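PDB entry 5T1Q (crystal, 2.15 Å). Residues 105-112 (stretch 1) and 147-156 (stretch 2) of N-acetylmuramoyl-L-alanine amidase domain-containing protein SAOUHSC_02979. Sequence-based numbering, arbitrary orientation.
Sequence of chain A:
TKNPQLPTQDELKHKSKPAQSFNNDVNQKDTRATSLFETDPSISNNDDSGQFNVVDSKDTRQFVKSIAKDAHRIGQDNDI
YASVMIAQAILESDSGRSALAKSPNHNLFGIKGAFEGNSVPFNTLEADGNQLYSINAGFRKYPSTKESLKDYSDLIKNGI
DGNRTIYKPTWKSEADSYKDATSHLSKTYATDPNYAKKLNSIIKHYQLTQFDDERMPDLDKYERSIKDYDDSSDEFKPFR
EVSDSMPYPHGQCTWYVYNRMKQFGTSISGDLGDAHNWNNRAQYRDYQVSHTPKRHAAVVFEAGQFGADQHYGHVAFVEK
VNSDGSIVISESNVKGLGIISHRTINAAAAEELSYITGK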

# COMPACT_ATOMS: atom_id res chain seq x y z
N ASN A 105 -12.08 -13.91 -6.27
CA ASN A 105 -12.77 -12.85 -5.52
C ASN A 105 -13.14 -11.63 -6.36
O ASN A 105 -14.22 -11.07 -6.20
CB ASN A 105 -11.92 -12.49 -4.31
CG ASN A 105 -11.70 -13.68 -3.39
OD1 ASN A 105 -12.63 -14.45 -3.12
ND2 ASN A 105 -10.49 -13.84 -2.91
N HIS A 106 -12.23 -11.21 -7.24
CA HIS A 106 -12.47 -10.11 -8.20
C HIS A 106 -12.93 -8.75 -7.62
O HIS A 106 -13.49 -7.92 -8.35
CB HIS A 106 -13.51 -10.58 -9.26
CG HIS A 106 -13.14 -11.85 -9.96
ND1 HIS A 106 -13.74 -13.06 -9.68
CD2 HIS A 106 -12.26 -12.10 -10.96
CE1 HIS A 106 -13.24 -14.00 -10.46
NE2 HIS A 106 -12.34 -13.44 -11.25
N ASN A 107 -12.67 -8.51 -6.34
CA ASN A 107 -13.06 -7.27 -5.67
C ASN A 107 -11.92 -6.25 -5.82
O ASN A 107 -10.91 -6.32 -5.11
CB ASN A 107 -13.38 -7.59 -4.20
CG ASN A 107 -13.96 -6.41 -3.42
OD1 ASN A 107 -13.88 -5.26 -3.83
ND2 ASN A 107 -14.55 -6.72 -2.28
N LEU A 108 -12.09 -5.32 -6.74
CA LEU A 108 -11.07 -4.33 -7.06
C LEU A 108 -11.05 -3.08 -6.20
O LEU A 108 -10.04 -2.36 -6.18
CB LEU A 108 -11.25 -3.86 -8.50
CG LEU A 108 -11.23 -4.92 -9.59
CD1 LEU A 108 -11.36 -4.22 -10.93
CD2 LEU A 108 -9.96 -5.75 -9.52
N PHE A 109 -12.14 -2.82 -5.47
CA PHE A 109 -12.26 -1.60 -4.68
C PHE A 109 -12.26 -1.79 -3.18
O PHE A 109 -12.48 -0.83 -2.43
CB PHE A 109 -13.53 -0.87 -5.12
CG PHE A 109 -13.52 -0.50 -6.56
CD1 PHE A 109 -13.93 -1.41 -7.51
CD2 PHE A 109 -13.06 0.74 -6.96
CE1 PHE A 109 -13.88 -1.09 -8.85
CE2 PHE A 109 -13.02 1.06 -8.30
CZ PHE A 109 -13.43 0.15 -9.25
N GLY A 110 -11.99 -3.00 -2.72
CA GLY A 110 -11.98 -3.28 -1.28
C GLY A 110 -13.31 -2.98 -0.60
O GLY A 110 -13.34 -2.45 0.51
N ILE A 111 -14.41 -3.32 -1.27
CA ILE A 111 -15.74 -3.07 -0.73
C ILE A 111 -16.10 -4.23 0.19
O ILE A 111 -16.08 -5.39 -0.22
CB ILE A 111 -16.80 -2.93 -1.84
CG1 ILE A 111 -16.36 -1.86 -2.84
CG2 ILE A 111 -18.16 -2.56 -1.24
CD1 ILE A 111 -17.32 -1.68 -4.01
N LYS A 112 -16.44 -3.89 1.44
CA LYS A 112 -16.83 -4.87 2.46
C LYS A 112 -18.28 -5.34 2.29
O LYS A 112 -19.07 -4.69 1.61
CB LYS A 112 -16.64 -4.29 3.86
CG LYS A 112 -15.17 -4.10 4.26
CD LYS A 112 -15.00 -3.28 5.54
CE LYS A 112 -15.63 -3.94 6.75
NZ LYS A 112 -15.42 -3.14 8.00
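Stretch 2 147-156: ESLKDYSDLI

Residues 147-156 form one continuous segment of a longer helix, held by i to i+4 backbone hydrogen bonds, and lie against the irregular loop 105-112. The two run in the same sense along the contact: Asn107 is paired with Ser148 (CA to CA 5.7 Å) and Phe109 with Tyr152 (CA to CA 7.0 Å).

Glu147 makes no contact with the loop. Ser148, chi1 in the t rotamer, is the polar anchor: Leu108 N donates a nearly linear hydrogen bond to Ser148 OG (3.1 Å, 168°), while Ser148 CB packs on His106 O at 3.2 Å. A water hydrogen-bonded to both Asn107 OD1 (3.1 Å) and Ser148 OG (2.7 Å) adds a second link. The CA-to-CB bond of Leu149 points sideways to the loop, yet its CD2 reaches the edge of the Phe109 ring, 3.9 Å from CZ of Phe109. Lys150 points away from the loop, and Asp151 touches it only lightly, near Ile111.

One turn after Ser148, Tyr152 stacks its ring, offset, on that of Phe109, with centroids 4.4 Å apart and planes inclined by 22°; Tyr152 CB sits over the Phe109 face, 3.8 Å from its centroid. Ser153 and Asp154 are out of reach. Leu155 closes the apolar contact, its CD2 lying 4.2 Å from Ile111 CG2, and Ile156 lies beyond it.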

# COMPACT_ATOMS: atom_id res chain seq x y z
N GLU A 147 -18.76 -7.21 -12.43
CA GLU A 147 -19.68 -6.88 -11.34
C GLU A 147 -19.03 -6.00 -10.27
O GLU A 147 -19.73 -5.33 -9.52
CB GLU A 147 -20.27 -8.15 -10.69
CG GLU A 147 -21.17 -9.01 -11.58
CD GLU A 147 -20.42 -9.96 -12.51
OE1 GLU A 147 -21.04 -10.50 -13.46
OE2 GLU A 147 -19.21 -10.20 -12.29
N SER A 148 -17.69 -6.01 -10.17
CA SER A 148 -16.98 -5.18 -9.20
C SER A 148 -17.06 -3.70 -9.58
O SER A 148 -17.39 -2.86 -8.75
CB SER A 148 -15.52 -5.61 -9.08
OG SER A 148 -14.82 -4.83 -8.12
N LEU A 149 -16.75 -3.40 -10.84
CA LEU A 149 -16.81 -2.04 -11.37
C LEU A 149 -18.23 -1.47 -11.25
O LEU A 149 -18.42 -0.30 -10.88
CB LEU A 149 -16.39 -2.03 -12.84
CG LEU A 149 -14.95 -2.42 -13.18
CD1 LEU A 149 -14.81 -2.80 -14.65
CD2 LEU A 149 -13.98 -1.31 -12.81
N LYS A 150 -19.22 -2.30 -11.58
CA LYS A 150 -20.64 -1.94 -11.50
C LYS A 150 -21.03 -1.69 -10.03
O LYS A 150 -21.72 -0.71 -9.71
CB LYS A 150 -21.50 -3.08 -12.10
CG LYS A 150 -23.02 -2.95 -12.06
CD LYS A 150 -23.55 -1.77 -12.86
CE LYS A 150 -24.96 -2.03 -13.39
NZ LYS A 150 -25.97 -2.36 -12.35
N ASP A 151 -20.56 -2.55 -9.13
CA ASP A 151 -20.92 -2.45 -7.72
C ASP A 151 -20.31 -1.20 -7.06
O ASP A 151 -20.91 -0.61 -6.15
CB ASP A 151 -20.53 -3.73 -6.97
CG ASP A 151 -21.29 -3.89 -5.66
OD1 ASP A 151 -22.46 -3.46 -5.59
OD2 ASP A 151 -20.71 -4.46 -4.71
N TYR A 152 -19.14 -0.79 -7.53
CA TYR A 152 -18.52 0.45 -7.03
C TYR A 152 -19.39 1.64 -7.39
O TYR A 152 -19.67 2.49 -6.55
CB TYR A 152 -17.12 0.65 -7.62
CG TYR A 152 -16.55 2.04 -7.36
CD1 TYR A 152 -15.89 2.34 -6.17
CD2 TYR A 152 -16.70 3.06 -8.30
CE1 TYR A 152 -15.39 3.60 -5.93
CE2 TYR A 152 -16.20 4.33 -8.07
CZ TYR A 152 -15.55 4.60 -6.88
OH TYR A 152 -15.04 5.85 -6.65
N SER A 153 -19.80 1.70 -8.66
CA SER A 153 -20.63 2.79 -9.15
C SER A 153 -21.97 2.82 -8.41
O SER A 153 -22.48 3.90 -8.10
CB SER A 153 -20.87 2.68 -10.65
OG SER A 153 -21.58 1.50 -10.97
N ASP A 154 -22.52 1.65 -8.11
CA ASP A 154 -23.77 1.55 -7.36
C ASP A 154 -23.62 2.07 -5.93
O ASP A 154 -24.53 2.68 -5.40
CB ASP A 154 -24.31 0.12 -7.35
CG ASP A 154 -24.89 -0.31 -8.71
OD1 ASP A 154 -24.91 0.51 -9.65
OD2 ASP A 154 -25.34 -1.47 -8.82
N LEU A 155 -22.46 1.82 -5.33
CA LEU A 155 -22.20 2.29 -3.96
C LEU A 155 -22.13 3.81 -3.91
O LEU A 155 -22.76 4.43 -3.05
CB LEU A 155 -20.89 1.70 -3.42
CG LEU A 155 -20.53 2.07 -1.98
CD1 LEU A 155 -21.60 1.63 -1.00
CD2 LEU A 155 -19.19 1.46 -1.61
N ILE A 156 -21.39 4.40 -4.84
CA ILE A 156 -21.24 5.86 -4.89
C ILE A 156 -22.57 6.57 -5.16
O ILE A 156 -22.84 7.63 -4.60
CB ILE A 156 -20.23 6.29 -5.98
CG1 ILE A 156 -18.82 5.71 -5.72
CG2 ILE A 156 -20.16 7.81 -6.10
CD1 ILE A 156 -18.19 6.13 -4.40
O HOH W 1 -15.84 -3.86 -5.84